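Local coordinates for protein heme oxygenase (Leptospira interrogans, PDB 5KZL) that catalyses the oxidative cleavage of heme, opening the porphyrin ring to give biliverdin, with release of iron and carbon monoxide, at residues P77-K82 with V131-D136; A50-Y55 with A84-L89; I142-A147 with K157-Y162; L69-I74 with E123-H128. The protein carries 1 engineered substitution. All coordinates share one frame; numbering follows the deposited sequence.

In the fold
Contacts 1, 3 and 4 share helix 125-151, the distal helix of the heme oxygenase fold. Contacts 1 and 3 both touch the heme, and their centres lie about 14 Å apart; contact 4, centred about 27 Å from contact 3, is on the other side of the chain's centre. Contact 2 backs the pocket: its Tyr55 OH lies 2.5 Å from Asp136 OD2 and 2.7 Å from Arg132 NE of contact 1. It also meets contact 3, where Asp88 OD1 and OD2 each lie 2.8 Å from a backbone nitrogen, Ser160 N and Phe161 N respectively. Arg81 NH2 of contact 1 reaches Phe161 O of contact 3 at 2.8 Å, closing the ring of contacts 1, 2 and 3.

Contact 1: residues P77-K82 with V131-D136; sequences PELYRK and VRYLGD. With HEM (protoporphyrin IX containing Fe), chain B.
Leu79 lies over one face of the Tyr133 ring, its CB 3.9 Å from the ring centroid and 17° off the ring normal, in a CH-pi contact offset toward the rim. The two side chains cross obliquely, and the CD1 branch of the leucine rests at the root of the ring, 3.7 Å from Tyr133 CB. Arg81 approaches the same ring from the edge: its CG sits near the ring plane, while its guanidinium stands at 83° to it. At the tip of the ring, Tyr133 OH lies 3.4 Å from Tyr80 CD1 and is hydrogen-bonded to Glu59. CA of Pro77, three residues earlier in the loop, lies over one face of the Tyr80 ring, whose hydroxyl bonds Glu63. Bends at chi2 and chi3 fold the Arg81 chain back, so that Arg81 NE reaches Leu79 O at 2.9 Å from above the carbonyl plane; its NH2 goes on to the carbonyls of Phe161 and Glu163. The loop thereby covers the outer side of the distal helix, the heme oxygenase element that passes over the heme. On the inner side, Gly135 CA comes within 3.2 Å of heme C4A, an approach that depends on the missing side chain, and Gly135 O accepts a bond of 2.7 Å from the water that ligates the iron. One turn of helix links Arg132 to Asp136 through a salt bridge, NH2 to the syn lone pair of OD1 at 2.9 Å. Asp136, which probably corresponds to the distal-helix aspartate of the family, bonds Tyr55 through OD2, while Arg81 CG packs beside that same oxygen.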
# COMPACT_ATOMS: atom_id res chain seq x y z
N PRO A 77 -7.24 0.81 11.53
CA PRO A 77 -7.04 -0.65 11.36
C PRO A 77 -7.94 -1.25 10.28
O PRO A 77 -7.64 -2.34 9.80
CB PRO A 77 -7.40 -1.23 12.73
CG PRO A 77 -7.24 -0.11 13.68
CD PRO A 77 -7.57 1.15 12.93
N GLU A 78 -9.04 -0.56 9.89
CA GLU A 78 -9.96 -0.98 8.81
C GLU A 78 -9.20 -1.20 7.50
O GLU A 78 -9.66 -1.95 6.64
CB GLU A 78 -11.02 0.11 8.53
CG GLU A 78 -11.97 0.36 9.68
CD GLU A 78 -11.62 1.56 10.55
OE1 GLU A 78 -10.43 1.84 10.77
OE2 GLU A 78 -12.57 2.11 11.14
N LEU A 79 -8.07 -0.48 7.33
CA LEU A 79 -7.26 -0.51 6.11
C LEU A 79 -6.23 -1.62 6.05
O LEU A 79 -5.75 -1.90 4.96
CB LEU A 79 -6.56 0.85 5.91
CG LEU A 79 -7.47 2.08 5.77
CD1 LEU A 79 -6.65 3.36 5.84
CD2 LEU A 79 -8.24 2.04 4.43
N TYR A 80 -5.87 -2.22 7.21
CA TYR A 80 -4.81 -3.25 7.28
C TYR A 80 -4.99 -4.35 6.25
O TYR A 80 -6.13 -4.81 6.02
CB TYR A 80 -4.62 -3.81 8.69
CG TYR A 80 -4.12 -2.83 9.74
CD1 TYR A 80 -3.73 -1.53 9.39
CD2 TYR A 80 -4.01 -3.21 11.08
CE1 TYR A 80 -3.27 -0.63 10.36
CE2 TYR A 80 -3.55 -2.32 12.05
CZ TYR A 80 -3.21 -1.03 11.69
OH TYR A 80 -2.73 -0.19 12.65
N ARG A 81 -3.87 -4.72 5.60
CA ARG A 81 -3.83 -5.65 4.46
C ARG A 81 -3.10 -6.95 4.71
O ARG A 81 -3.27 -7.87 3.90
CB ARG A 81 -3.20 -4.94 3.22
CG ARG A 81 -3.87 -3.63 2.75
CD ARG A 81 -5.25 -3.83 2.12
NE ARG A 81 -6.30 -4.03 3.13
CZ ARG A 81 -7.44 -4.67 2.91
NH1 ARG A 81 -8.34 -4.80 3.89
NH2 ARG A 81 -7.71 -5.18 1.72
N LYS A 82 -2.27 -7.05 5.78
CA LYS A 82 -1.45 -8.25 6.04
C LYS A 82 -2.26 -9.55 5.98
O LYS A 82 -1.85 -10.49 5.29
CB LYS A 82 -0.70 -8.12 7.39
CG LYS A 82 0.10 -9.34 7.84
CD LYS A 82 0.48 -9.19 9.30
CE LYS A 82 0.40 -10.50 10.02
NZ LYS A 82 0.64 -10.33 11.48
N VAL A 131 0.29 6.71 0.53
CA VAL A 131 0.70 6.10 -0.73
C VAL A 131 0.11 4.72 -0.89
O VAL A 131 -0.51 4.46 -1.91
CB VAL A 131 2.24 6.12 -0.96
CG1 VAL A 131 2.59 5.42 -2.27
CG2 VAL A 131 2.77 7.55 -0.97
N ARG A 132 0.27 3.86 0.12
CA ARG A 132 -0.31 2.52 0.04
C ARG A 132 -1.84 2.48 0.33
O ARG A 132 -2.59 2.11 -0.56
CB ARG A 132 0.47 1.50 0.92
CG ARG A 132 1.84 1.05 0.33
CD ARG A 132 1.90 0.67 -1.18
NE ARG A 132 0.77 -0.17 -1.62
CZ ARG A 132 0.51 -0.54 -2.87
NH1 ARG A 132 1.33 -0.19 -3.87
NH2 ARG A 132 -0.58 -1.25 -3.15
N TYR A 133 -2.31 2.82 1.55
CA TYR A 133 -3.75 2.65 1.86
C TYR A 133 -4.70 3.51 1.07
O TYR A 133 -5.73 2.99 0.65
CB TYR A 133 -4.05 2.84 3.33
CG TYR A 133 -3.34 1.89 4.26
CD1 TYR A 133 -3.28 0.52 3.99
CD2 TYR A 133 -2.80 2.34 5.46
CE1 TYR A 133 -2.66 -0.37 4.87
CE2 TYR A 133 -2.19 1.46 6.36
CZ TYR A 133 -2.13 0.11 6.06
OH TYR A 133 -1.50 -0.73 6.94
N LEU A 134 -4.39 4.82 0.88
CA LEU A 134 -5.37 5.59 0.11
C LEU A 134 -5.43 5.10 -1.35
O LEU A 134 -6.51 5.05 -1.92
CB LEU A 134 -5.18 7.13 0.24
CG LEU A 134 -6.31 7.99 -0.37
CD1 LEU A 134 -7.71 7.60 0.15
CD2 LEU A 134 -6.02 9.46 -0.19
N GLY A 135 -4.29 4.65 -1.88
CA GLY A 135 -4.22 4.05 -3.21
C GLY A 135 -5.03 2.77 -3.28
O GLY A 135 -5.81 2.57 -4.23
N ASP A 136 -4.90 1.91 -2.25
CA ASP A 136 -5.62 0.62 -2.16
C ASP A 136 -7.13 0.86 -2.10
O ASP A 136 -7.90 0.22 -2.82
CB ASP A 136 -5.22 -0.16 -0.91
CG ASP A 136 -3.78 -0.60 -0.81
OD1 ASP A 136 -3.12 -0.74 -1.86
OD2 ASP A 136 -3.32 -0.82 0.32
CHA HEM B . -5.49 6.95 -6.73
CHB HEM B . -1.40 5.10 -5.22
CHC HEM B . -1.31 2.35 -9.13
CHD HEM B . -5.73 3.56 -10.06
C1A HEM B . -4.40 6.67 -5.99
C2A HEM B . -4.03 7.40 -4.81
C3A HEM B . -2.87 6.89 -4.41
C4A HEM B . -2.52 5.86 -5.29
CMA HEM B . -2.09 7.28 -3.22
CAA HEM B . -4.80 8.51 -4.14
CBA HEM B . -4.61 9.88 -4.83
CGA HEM B . -5.25 10.94 -4.04
O1A HEM B . -4.60 11.83 -3.58
O2A HEM B . -6.45 10.88 -3.86
C1B HEM B . -0.98 4.19 -6.17
C2B HEM B . 0.30 3.51 -6.14
C3B HEM B . 0.30 2.75 -7.25
C4B HEM B . -0.97 2.97 -7.94
CMB HEM B . 1.37 3.59 -5.10
CAB HEM B . 1.29 1.88 -7.76
CBB HEM B . 2.40 2.00 -7.24
C1C HEM B . -2.55 2.29 -9.67
C2C HEM B . -3.01 1.33 -10.62
C3C HEM B . -4.28 1.68 -10.87
C4C HEM B . -4.60 2.83 -10.05
CMC HEM B . -2.21 0.15 -11.20
CAC HEM B . -5.14 0.99 -11.79
CBC HEM B . -6.41 1.11 -11.71
C1D HEM B . -5.99 4.67 -9.29
C2D HEM B . -7.24 5.46 -9.40
C3D HEM B . -7.18 6.37 -8.46
C4D HEM B . -5.89 6.16 -7.78
CMD HEM B . -8.37 5.21 -10.34
CAD HEM B . -8.21 7.43 -8.20
CBD HEM B . -9.43 6.94 -7.53
CGD HEM B . -10.43 8.02 -7.26
O1D HEM B . -10.14 9.15 -7.30
O2D HEM B . -11.55 7.68 -6.99
NA HEM B . -3.42 5.79 -6.23
NB HEM B . -1.59 3.83 -7.25
NC HEM B . -3.51 3.14 -9.40
ND HEM B . -5.25 5.14 -8.31
FE HEM B . -3.48 4.50 -7.82
O HOH W 1 -4.44 2.85 -6.59

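Contact 2: residues A50-Y55 with A84-L89; sequences AFYYVY and ALLEDL
The Tyr52 ring meets Leu85 CB near its plane, at the edge, and Tyr53 CE1 also lies in plane at its rim; Leu86 and Leu89 approach it obliquely, and Trp96 meets it edge-to-face. Tyr52 CD2 in turn sits over one face of the flanking Tyr53 ring. The Tyr55 ring has the carbonyl carbon of Phe51 at its edge. Tyr52 and Tyr55 face the partner in an antiparallel helix pair within the all-helical heme oxygenase fold, helices 41-64 and 82-93, whose local axes pass 9.5 Å apart at 158°. Leu85 packs as a knob into a hole formed by Leu48, Phe51, Tyr52 and Tyr55, a knobs-into-holes arrangement. Its CD1 does most of the touching, 3.8 Å from Phe51 CB and 3.6 Å from Tyr55 CD2; it meets the Tyr55 ring obliquely, the two side chains crossing at about a right angle. Tyr52 has CG anti to its backbone N (chi1 172°), which carries the ring obliquely across Leu86, while its CB meets Leu89 CD1 at 3.8 Å. Across the pair the contact is apolar; the Tyr55 hydroxyl turns to Asp136 of the distal helix. At the partly exposed end, Leu86 CG and CD2 both lie 3.6 Å from Tyr52 CE1.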
# COMPACT_ATOMS: atom_id res chain seq x y z
N ALA A 50 5.88 -9.72 -1.96
CA ALA A 50 6.55 -8.44 -1.68
C ALA A 50 5.61 -7.55 -0.85
O ALA A 50 6.06 -6.98 0.14
CB ALA A 50 6.95 -7.74 -2.97
N PHE A 51 4.30 -7.48 -1.21
CA PHE A 51 3.32 -6.70 -0.46
C PHE A 51 3.10 -7.28 0.93
O PHE A 51 2.97 -6.52 1.88
CB PHE A 51 1.99 -6.59 -1.23
CG PHE A 51 1.96 -5.52 -2.31
CD1 PHE A 51 2.75 -4.38 -2.21
CD2 PHE A 51 1.08 -5.63 -3.38
CE1 PHE A 51 2.70 -3.39 -3.19
CE2 PHE A 51 1.00 -4.61 -4.33
CZ PHE A 51 1.83 -3.51 -4.26
N TYR A 52 3.09 -8.62 1.05
CA TYR A 52 2.96 -9.20 2.39
C TYR A 52 4.01 -8.62 3.36
O TYR A 52 3.65 -8.17 4.45
CB TYR A 52 3.04 -10.73 2.37
CG TYR A 52 3.10 -11.25 3.80
CD1 TYR A 52 1.95 -11.33 4.58
CD2 TYR A 52 4.32 -11.52 4.41
CE1 TYR A 52 2.00 -11.74 5.92
CE2 TYR A 52 4.39 -11.94 5.74
CZ TYR A 52 3.23 -12.03 6.49
OH TYR A 52 3.29 -12.42 7.81
N TYR A 53 5.30 -8.66 2.97
CA TYR A 53 6.37 -8.18 3.85
C TYR A 53 6.24 -6.67 4.14
O TYR A 53 6.45 -6.22 5.27
CB TYR A 53 7.74 -8.58 3.29
CG TYR A 53 7.96 -10.07 3.34
CD1 TYR A 53 7.98 -10.74 4.56
CD2 TYR A 53 8.10 -10.82 2.18
CE1 TYR A 53 8.15 -12.12 4.62
CE2 TYR A 53 8.25 -12.21 2.22
CZ TYR A 53 8.30 -12.85 3.46
OH TYR A 53 8.49 -14.21 3.56
N VAL A 54 5.85 -5.91 3.12
CA VAL A 54 5.70 -4.46 3.25
C VAL A 54 4.60 -4.11 4.24
O VAL A 54 4.84 -3.36 5.19
CB VAL A 54 5.46 -3.83 1.85
CG1 VAL A 54 4.97 -2.39 1.95
CG2 VAL A 54 6.71 -3.94 0.98
N TYR A 55 3.39 -4.66 4.02
CA TYR A 55 2.26 -4.38 4.92
C TYR A 55 2.46 -4.95 6.31
O TYR A 55 2.04 -4.32 7.25
CB TYR A 55 0.94 -4.85 4.29
CG TYR A 55 0.48 -3.96 3.16
CD1 TYR A 55 -0.34 -2.86 3.40
CD2 TYR A 55 0.83 -4.23 1.84
CE1 TYR A 55 -0.79 -2.05 2.36
CE2 TYR A 55 0.36 -3.44 0.78
CZ TYR A 55 -0.45 -2.35 1.06
OH TYR A 55 -0.90 -1.56 0.04
N ALA A 84 -5.33 -10.05 4.60
CA ALA A 84 -5.93 -10.19 3.26
C ALA A 84 -4.87 -10.79 2.33
O ALA A 84 -5.18 -11.73 1.59
CB ALA A 84 -6.37 -8.83 2.74
N LEU A 85 -3.61 -10.30 2.42
CA LEU A 85 -2.47 -10.80 1.64
C LEU A 85 -2.18 -12.27 1.92
O LEU A 85 -2.03 -13.05 0.97
CB LEU A 85 -1.24 -9.91 1.82
CG LEU A 85 -1.37 -8.58 1.05
CD1 LEU A 85 -0.46 -7.53 1.58
CD2 LEU A 85 -1.16 -8.78 -0.45
N LEU A 86 -2.16 -12.66 3.20
CA LEU A 86 -1.96 -14.07 3.62
C LEU A 86 -3.00 -14.98 2.99
O LEU A 86 -2.66 -16.07 2.51
CB LEU A 86 -2.07 -14.19 5.15
CG LEU A 86 -0.81 -13.91 5.91
CD1 LEU A 86 -1.11 -13.89 7.40
CD2 LEU A 86 0.35 -14.91 5.52
N GLU A 87 -4.27 -14.53 2.99
CA GLU A 87 -5.37 -15.29 2.41
C GLU A 87 -5.20 -15.47 0.90
O GLU A 87 -5.30 -16.59 0.41
CB GLU A 87 -6.70 -14.63 2.74
CG GLU A 87 -7.86 -15.54 2.44
CD GLU A 87 -9.20 -14.90 2.69
OE1 GLU A 87 -9.64 -14.87 3.87
OE2 GLU A 87 -9.81 -14.43 1.71
N ASP A 88 -4.85 -14.40 0.17
CA ASP A 88 -4.60 -14.50 -1.27
C ASP A 88 -3.40 -15.40 -1.53
O ASP A 88 -3.45 -16.22 -2.44
CB ASP A 88 -4.40 -13.11 -1.92
CG ASP A 88 -5.66 -12.27 -1.91
OD1 ASP A 88 -6.76 -12.84 -1.68
OD2 ASP A 88 -5.56 -11.06 -2.14
N LEU A 89 -2.34 -15.29 -0.71
CA LEU A 89 -1.16 -16.14 -0.85
C LEU A 89 -1.51 -17.63 -0.67
O LEU A 89 -1.05 -18.47 -1.43
CB LEU A 89 -0.02 -15.71 0.07
CG LEU A 89 0.71 -14.45 -0.39
CD1 LEU A 89 1.43 -13.81 0.75
CD2 LEU A 89 1.67 -14.77 -1.55

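Contact 3: residues I142-A147 with K157-Y162; sequences ILKKVA and KGISFY. With HEM (protoporphyrin IX containing Fe), chain B.
The loop after helix 125-151 turns back on that helix, with a positive phi at Gly158 and a 3-10 turn at 160-162 that brings CA of Tyr162 to within 5.7 Å of CA of Lys144. The Tyr162 ring is laid flat against the helix backbone. Over one face stand the carbonyl carbon of Leu143, above the ring centre, and Lys144 N, 3.8 Å above the plane of the Tyr162 ring and offset toward the rim; on the opposite face Phe161 CD2 lies 3.7 Å from the same plane. Around this sandwich the side chains close in. Leu143 crosses the ring at about a right angle, its CB 3.6 Å from Tyr162 CE1, and Ala147 CB approaches CE2 obliquely. Lys144 has its CG in the crowded position between backbone N and carbonyl carbon (chi1 75°), and its CB presses on Tyr162 CB at 3.6 Å. Beyond CG the lysine runs extended past Ile159, with CD 4.1 Å from Ile159 CD1, until NZ forms a salt bridge with Glu163 and a hydrogen bond with Gln141. The same helical stretch lines the heme pocket: Leu143 CD2 lies 3.7 Å from heme CAC, and Ile142 CG2 lies 3.7 Å from heme CBC, both atoms of one vinyl group. Leu143 thus carries the ring of Tyr162 on its CB and the porphyrin edge on its CD2. No hydrogen bond crosses between the segments; the contact is van der Waals packing, with the ring face set against helix backbone, and the tyrosine hydroxyl and lysine charge find their partners outside it, in Tyr44 and Glu163.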
# COMPACT_ATOMS: atom_id res chain seq x y z
N ILE A 142 -11.61 -1.49 -8.96
CA ILE A 142 -11.12 -1.59 -10.34
C ILE A 142 -10.12 -2.74 -10.48
O ILE A 142 -10.27 -3.56 -11.37
CB ILE A 142 -10.52 -0.26 -10.83
CG1 ILE A 142 -11.60 0.83 -10.94
CG2 ILE A 142 -9.75 -0.45 -12.16
CD1 ILE A 142 -11.05 2.24 -11.01
N LEU A 143 -9.10 -2.77 -9.59
CA LEU A 143 -8.02 -3.75 -9.62
C LEU A 143 -8.50 -5.18 -9.37
O LEU A 143 -8.02 -6.09 -10.06
CB LEU A 143 -6.88 -3.35 -8.66
CG LEU A 143 -6.04 -2.12 -9.09
CD1 LEU A 143 -5.09 -1.69 -7.96
CD2 LEU A 143 -5.25 -2.39 -10.39
N LYS A 144 -9.49 -5.39 -8.46
CA LYS A 144 -9.99 -6.74 -8.23
C LYS A 144 -10.65 -7.33 -9.50
O LYS A 144 -10.42 -8.49 -9.80
CB LYS A 144 -10.89 -6.85 -6.99
CG LYS A 144 -12.29 -6.30 -7.10
CD LYS A 144 -12.93 -6.38 -5.72
CE LYS A 144 -14.44 -6.29 -5.77
NZ LYS A 144 -15.02 -6.17 -4.41
N LYS A 145 -11.39 -6.51 -10.26
CA LYS A 145 -12.03 -6.95 -11.51
C LYS A 145 -10.99 -7.24 -12.58
O LYS A 145 -11.12 -8.25 -13.28
CB LYS A 145 -13.06 -5.92 -12.01
CG LYS A 145 -14.28 -5.77 -11.10
CD LYS A 145 -15.48 -5.24 -11.90
CE LYS A 145 -16.70 -5.07 -11.04
NZ LYS A 145 -17.94 -5.09 -11.86
N VAL A 146 -9.96 -6.38 -12.72
CA VAL A 146 -8.87 -6.57 -13.69
C VAL A 146 -8.14 -7.90 -13.35
O VAL A 146 -8.00 -8.75 -14.24
CB VAL A 146 -7.90 -5.35 -13.73
CG1 VAL A 146 -6.63 -5.65 -14.52
CG2 VAL A 146 -8.58 -4.10 -14.28
N ALA A 147 -7.76 -8.10 -12.07
CA ALA A 147 -7.04 -9.31 -11.63
C ALA A 147 -7.85 -10.60 -11.84
O ALA A 147 -7.30 -11.60 -12.31
CB ALA A 147 -6.63 -9.18 -10.17
N LYS A 157 -12.54 -15.44 -4.96
CA LYS A 157 -11.25 -16.02 -4.55
C LYS A 157 -10.06 -15.22 -5.09
O LYS A 157 -10.13 -14.64 -6.17
CB LYS A 157 -11.14 -17.49 -4.99
CG LYS A 157 -12.16 -18.44 -4.34
CD LYS A 157 -11.62 -19.08 -3.06
CE LYS A 157 -12.09 -20.50 -2.87
NZ LYS A 157 -13.44 -20.56 -2.26
N GLY A 158 -8.98 -15.22 -4.30
CA GLY A 158 -7.70 -14.61 -4.63
C GLY A 158 -7.67 -13.11 -4.82
O GLY A 158 -6.74 -12.60 -5.44
N ILE A 159 -8.67 -12.39 -4.28
CA ILE A 159 -8.76 -10.92 -4.42
C ILE A 159 -9.02 -10.25 -3.07
O ILE A 159 -9.43 -9.09 -3.08
CB ILE A 159 -9.86 -10.51 -5.45
CG1 ILE A 159 -11.25 -11.13 -5.06
CG2 ILE A 159 -9.43 -10.83 -6.88
CD1 ILE A 159 -12.46 -10.44 -5.62
N SER A 160 -8.78 -10.95 -1.91
CA SER A 160 -9.01 -10.34 -0.59
C SER A 160 -8.22 -9.04 -0.43
O SER A 160 -8.72 -8.10 0.18
CB SER A 160 -8.72 -11.32 0.54
OG SER A 160 -9.02 -10.73 1.80
N PHE A 161 -7.02 -8.95 -1.05
CA PHE A 161 -6.20 -7.73 -0.95
C PHE A 161 -6.94 -6.46 -1.37
O PHE A 161 -6.65 -5.40 -0.84
CB PHE A 161 -4.90 -7.92 -1.74
CG PHE A 161 -3.99 -6.72 -1.80
CD1 PHE A 161 -3.51 -6.12 -0.64
CD2 PHE A 161 -3.55 -6.23 -3.03
CE1 PHE A 161 -2.63 -5.03 -0.70
CE2 PHE A 161 -2.65 -5.14 -3.10
CZ PHE A 161 -2.19 -4.56 -1.93
N TYR A 162 -7.87 -6.56 -2.32
CA TYR A 162 -8.59 -5.40 -2.84
C TYR A 162 -9.89 -5.09 -2.12
O TYR A 162 -10.56 -4.11 -2.48
CB TYR A 162 -8.88 -5.60 -4.32
CG TYR A 162 -7.65 -5.96 -5.11
CD1 TYR A 162 -6.66 -5.01 -5.36
CD2 TYR A 162 -7.46 -7.24 -5.60
CE1 TYR A 162 -5.50 -5.34 -6.05
CE2 TYR A 162 -6.30 -7.59 -6.29
CZ TYR A 162 -5.34 -6.63 -6.54
OH TYR A 162 -4.19 -6.96 -7.21
CHA HEM B . -5.49 6.95 -6.73
CHB HEM B . -1.40 5.10 -5.22
CHC HEM B . -1.31 2.35 -9.13
CHD HEM B . -5.73 3.56 -10.06
C1A HEM B . -4.40 6.67 -5.99
C2A HEM B . -4.03 7.40 -4.81
C3A HEM B . -2.87 6.89 -4.41
C4A HEM B . -2.52 5.86 -5.29
CMA HEM B . -2.09 7.28 -3.22
CAA HEM B . -4.80 8.51 -4.14
CBA HEM B . -4.61 9.88 -4.83
CGA HEM B . -5.25 10.94 -4.04
O1A HEM B . -4.60 11.83 -3.58
O2A HEM B . -6.45 10.88 -3.86
C1B HEM B . -0.98 4.19 -6.17
C2B HEM B . 0.30 3.51 -6.14
C3B HEM B . 0.30 2.75 -7.25
C4B HEM B . -0.97 2.97 -7.94
CMB HEM B . 1.37 3.59 -5.10
CAB HEM B . 1.29 1.88 -7.76
CBB HEM B . 2.40 2.00 -7.24
C1C HEM B . -2.55 2.29 -9.67
C2C HEM B . -3.01 1.33 -10.62
C3C HEM B . -4.28 1.68 -10.87
C4C HEM B . -4.60 2.83 -10.05
CMC HEM B . -2.21 0.15 -11.20
CAC HEM B . -5.14 0.99 -11.79
CBC HEM B . -6.41 1.11 -11.71
C1D HEM B . -5.99 4.67 -9.29
C2D HEM B . -7.24 5.46 -9.40
C3D HEM B . -7.18 6.37 -8.46
C4D HEM B . -5.89 6.16 -7.78
CMD HEM B . -8.37 5.21 -10.34
CAD HEM B . -8.21 7.43 -8.20
CBD HEM B . -9.43 6.94 -7.53
CGD HEM B . -10.43 8.02 -7.26
O1D HEM B . -10.14 9.15 -7.30
O2D HEM B . -11.55 7.68 -6.99
NA HEM B . -3.42 5.79 -6.23
NB HEM B . -1.59 3.83 -7.25
NC HEM B . -3.51 3.14 -9.40
ND HEM B . -5.25 5.14 -8.31
FE HEM B . -3.48 4.50 -7.82
O HOH W 1 -4.44 2.85 -6.59

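Contact 4: residues L69-I74 with E123-H128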
# COMPACT_ATOMS: atom_id res chain seq x y z
N LEU A 69 1.01 11.67 18.60
CA LEU A 69 0.07 12.79 18.48
C LEU A 69 -0.27 13.16 17.05
O LEU A 69 -1.41 13.55 16.78
CB LEU A 69 0.55 14.04 19.26
CG LEU A 69 0.51 13.95 20.80
CD1 LEU A 69 0.87 15.29 21.41
CD2 LEU A 69 -0.87 13.58 21.30
N VAL A 70 0.69 13.01 16.13
CA VAL A 70 0.42 13.30 14.72
C VAL A 70 -0.37 12.16 14.07
O VAL A 70 -1.35 12.44 13.38
CB VAL A 70 1.71 13.70 13.95
CG1 VAL A 70 1.51 13.67 12.44
CG2 VAL A 70 2.21 15.07 14.40
N LEU A 71 -0.00 10.89 14.34
CA LEU A 71 -0.66 9.74 13.71
C LEU A 71 -2.03 9.37 14.29
O LEU A 71 -2.80 8.70 13.61
CB LEU A 71 0.25 8.50 13.70
CG LEU A 71 1.65 8.64 13.07
CD1 LEU A 71 2.44 7.37 13.29
CD2 LEU A 71 1.57 8.93 11.57
N LYS A 72 -2.33 9.77 15.54
CA LYS A 72 -3.58 9.44 16.24
C LYS A 72 -4.85 9.53 15.38
O LYS A 72 -5.62 8.57 15.35
CB LYS A 72 -3.72 10.29 17.52
CG LYS A 72 -3.53 9.50 18.79
CD LYS A 72 -3.90 10.32 20.02
CE LYS A 72 -3.30 9.73 21.28
NZ LYS A 72 -3.84 10.38 22.50
N SER A 73 -5.03 10.64 14.64
CA SER A 73 -6.21 10.83 13.80
C SER A 73 -6.24 10.00 12.50
O SER A 73 -7.28 9.98 11.83
CB SER A 73 -6.44 12.31 13.51
OG SER A 73 -5.29 12.88 12.92
N ILE A 74 -5.14 9.29 12.16
CA ILE A 74 -5.14 8.39 10.98
C ILE A 74 -4.98 6.93 11.45
O ILE A 74 -4.53 6.07 10.70
CB ILE A 74 -4.20 8.78 9.80
CG1 ILE A 74 -2.72 8.91 10.25
CG2 ILE A 74 -4.73 10.06 9.09
CD1 ILE A 74 -1.67 8.72 9.15
N GLU A 123 6.14 10.33 12.45
CA GLU A 123 5.14 11.17 11.76
C GLU A 123 5.18 10.93 10.24
O GLU A 123 4.17 11.09 9.56
CB GLU A 123 5.37 12.67 12.04
CG GLU A 123 5.30 13.01 13.53
CD GLU A 123 6.46 12.61 14.42
OE1 GLU A 123 7.58 12.37 13.89
OE2 GLU A 123 6.25 12.50 15.65
N LEU A 124 6.36 10.57 9.70
CA LEU A 124 6.48 10.30 8.25
C LEU A 124 5.76 9.00 7.81
O LEU A 124 5.58 8.79 6.60
CB LEU A 124 7.94 10.32 7.78
CG LEU A 124 8.74 11.65 7.88
CD1 LEU A 124 10.15 11.46 7.37
CD2 LEU A 124 8.07 12.76 7.08
N LEU A 125 5.31 8.16 8.78
CA LEU A 125 4.51 6.97 8.44
C LEU A 125 3.17 7.40 7.81
O LEU A 125 2.55 6.61 7.10
CB LEU A 125 4.28 6.07 9.67
CG LEU A 125 5.49 5.30 10.18
CD1 LEU A 125 5.15 4.53 11.45
CD2 LEU A 125 6.06 4.34 9.10
N ALA A 126 2.78 8.69 8.00
CA ALA A 126 1.59 9.25 7.35
C ALA A 126 1.73 9.11 5.84
O ALA A 126 0.74 8.84 5.16
CB ALA A 126 1.40 10.73 7.73
N ALA A 127 2.96 9.30 5.30
CA ALA A 127 3.27 9.16 3.86
C ALA A 127 3.06 7.74 3.36
O ALA A 127 2.53 7.54 2.27
CB ALA A 127 4.69 9.58 3.59
N HIS A 128 3.45 6.77 4.17
CA HIS A 128 3.32 5.34 3.92
C HIS A 128 1.84 4.92 3.89
O HIS A 128 1.42 4.24 2.95
CB HIS A 128 4.16 4.59 4.96
CG HIS A 128 5.63 4.73 4.70
ND1 HIS A 128 6.35 3.73 4.08
CD2 HIS A 128 6.46 5.78 4.92
CE1 HIS A 128 7.59 4.17 4.00
NE2 HIS A 128 7.71 5.41 4.47
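Ile74 holds CG1 in the crowded position between its backbone N and carbonyl carbon (chi1 57°), which sends CD1 out to helix 125-151, while Glu123 has CG anti to its carbonyl carbon (chi1 -60°), which sets the CG methylene against Val70, and the bend at chi2 (74°) turns the carboxylate aside, where Asn68 meets it. Val70 and Glu123 cross at about a right angle, with Val70 CB 3.7 Å from Glu123 CG and both valine methyls close by. Leu71 reaches in between with its two branches. CD2 lies against the backbone, 3.8 Å from Ala126 N and 3.9 Å from Glu123 O, the two atoms that make the hydrogen bond of the turn leading into the helix; CD1 faces Leu125 CB at 4.3 Å. Farther along, Ile74 CD1 meets Ala126 CA at 3.8 Å and Ala126 CB at 3.9 Å. The Ile74 N to Leu71 O bond, 2.8 Å, closes the loop's own turn and brings these two residues to the same side. The contact thus joins the link between helices 41-64 and 82-93 to the start of the distal helix, with the Ala126 side chain about 12 Å from the heme. Asn68 serves both partners, its OD1 accepting from the backbone nitrogens of Val70 and Leu71. The aliphatic part of the glutamate therefore packs as a hydrocarbon while its OE2 accepts from Asn68 ND2 at a partly exposed site, which is compatible with a charged carboxylate.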